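Local coordinates for Glyoxalase/bleomycin resistance protein/dioxygenase (PDB 2RK9), which belongs to the glyoxalase/bleomycin resistance/dioxygenase superfamily and may act as a metal-dependent enzyme or a ligand-binding resistance protein, at the interface of chains A and B. Sequence-based numbering; all coordinates share one arbitrary frame. Chains: chain A/B, Glyoxalase/bleomycin resistance protein/dioxygenase.

The interface of chains A and B. Residues chain A 90-91, 94-95, 98; chain B 22, 25-28.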
# COMPACT_ATOMS: atom_id res chain seq x y z
N ARG A 90 17.08 10.48 -11.63
CA ARG A 90 17.76 9.23 -11.34
C ARG A 90 17.09 8.09 -12.12
O ARG A 90 17.76 7.22 -12.66
CB ARG A 90 17.70 8.94 -9.84
CG ARG A 90 18.34 7.61 -9.44
CD ARG A 90 18.03 7.28 -7.99
NE ARG A 90 18.68 6.04 -7.56
CZ ARG A 90 19.74 5.97 -6.77
NH1 ARG A 90 20.30 7.08 -6.29
NH2 ARG A 90 20.24 4.79 -6.44
N VAL A 91 15.76 8.11 -12.16
CA VAL A 91 15.02 7.08 -12.88
C VAL A 91 15.21 7.21 -14.39
O VAL A 91 15.33 6.21 -15.09
CB VAL A 91 13.52 7.12 -12.54
CG1 VAL A 91 12.77 6.07 -13.35
CG2 VAL A 91 13.31 6.90 -11.05
N SER A 94 18.64 5.75 -15.23
CA SER A 94 18.85 4.31 -15.06
C SER A 94 17.82 3.38 -15.73
O SER A 94 18.16 2.26 -16.12
CB SER A 94 18.91 4.00 -13.56
OG SER A 94 17.74 4.48 -12.91
N ALA A 95 16.58 3.83 -15.85
CA ALA A 95 15.53 3.01 -16.46
C ALA A 95 14.39 3.88 -16.95
O ALA A 95 13.27 3.82 -16.44
CB ALA A 95 15.02 1.98 -15.44
N SER A 98 10.91 2.64 -17.53
CA SER A 98 10.10 2.26 -16.38
C SER A 98 9.17 3.40 -15.97
O SER A 98 8.31 3.24 -15.10
CB SER A 98 11.01 1.87 -15.22
OG SER A 98 11.71 0.68 -15.54
N PHE B 22 16.05 -3.12 -8.46
CA PHE B 22 15.27 -2.04 -9.05
C PHE B 22 15.02 -0.96 -8.02
O PHE B 22 15.25 0.22 -8.26
CB PHE B 22 13.93 -2.55 -9.56
CG PHE B 22 13.13 -1.50 -10.26
CD1 PHE B 22 13.40 -1.18 -11.59
CD2 PHE B 22 12.12 -0.81 -9.60
CE1 PHE B 22 12.68 -0.19 -12.24
CE2 PHE B 22 11.40 0.18 -10.24
CZ PHE B 22 11.68 0.49 -11.57
N ASP B 25 18.84 0.36 -6.86
CA ASP B 25 19.54 1.05 -7.93
C ASP B 25 18.75 2.14 -8.66
O ASP B 25 19.20 3.28 -8.77
CB ASP B 25 20.09 0.04 -8.95
CG ASP B 25 20.98 -1.02 -8.32
OD1 ASP B 25 21.63 -0.73 -7.29
OD2 ASP B 25 21.04 -2.15 -8.87
N VAL B 26 17.56 1.80 -9.14
CA VAL B 26 16.74 2.75 -9.87
C VAL B 26 16.03 3.79 -9.00
O VAL B 26 16.02 4.98 -9.33
CB VAL B 26 15.67 2.02 -10.73
CG1 VAL B 26 14.83 3.04 -11.49
CG2 VAL B 26 16.35 1.06 -11.71
N LEU B 27 15.43 3.34 -7.90
CA LEU B 27 14.68 4.25 -7.04
C LEU B 27 15.44 4.83 -5.84
O LEU B 27 14.98 5.78 -5.21
CB LEU B 27 13.39 3.57 -6.57
CG LEU B 27 12.45 3.09 -7.68
CD1 LEU B 27 11.20 2.48 -7.07
CD2 LEU B 27 12.08 4.27 -8.57
N GLY B 28 16.59 4.25 -5.52
CA GLY B 28 17.37 4.75 -4.41
C GLY B 28 16.94 4.33 -3.03
O GLY B 28 17.28 4.99 -2.05
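The C-terminal end of helix 16-26 of chain B meets helix 84-95 of chain A in a two-fold symmetric interface between two copies of this glyoxalase/bleomycin resistance fold; paired subunits are common in the superfamily, and this pairing may be the biological dimer. A:Arg90 reaches across to the helix end with its chain extended from CG to NE and CG anti to the backbone N (chi1 178°). The guanidinium A:Arg90 NH2 donates to the backbone carbonyl B:Asp25 O at 3.0 Å. The bond is bent, 134° at the hydrogen, and the donor lies above the carbonyl plane. NE makes weak bonds to the same oxygen and to B:Val26 O, while the methylene CD packs against the latter. B:Gly28 CA lies over one face of the guanidinium, offset toward its rim and 3.6 Å from A:Arg90 CZ. The positive charge thus sits at a helix C-terminus, where it would probably offset the partial negative charge of the carbonyls; the carboxylate of B:Asp25 does not touch it.

B:Val26 points its two methyls at A:Ser94 and A:Ala95. B:Val26 CG1 lies 3.5 Å from the hydroxyl A:Ser94 OG, and B:Val26 CG1 and CG2 are each 4.1 Å from A:Ala95 CB. A:Ser94 OG is turned between the backbone N and the carbonyl carbon (chi1 55°) and donates back to A:Arg90 O at 2.8 Å, so its polar hydrogen is used within its own helix. A:Val91 sets CG2 against B:Leu27 CD2 at 3.8 Å. Farther along, the B:Phe22 ring presents its edge to A:Ser98, with B:Phe22 CE1 3.5 Å from A:Ser98 OG, while B:Val26 CB of the same helix as the ring covers one ring face toward its rim.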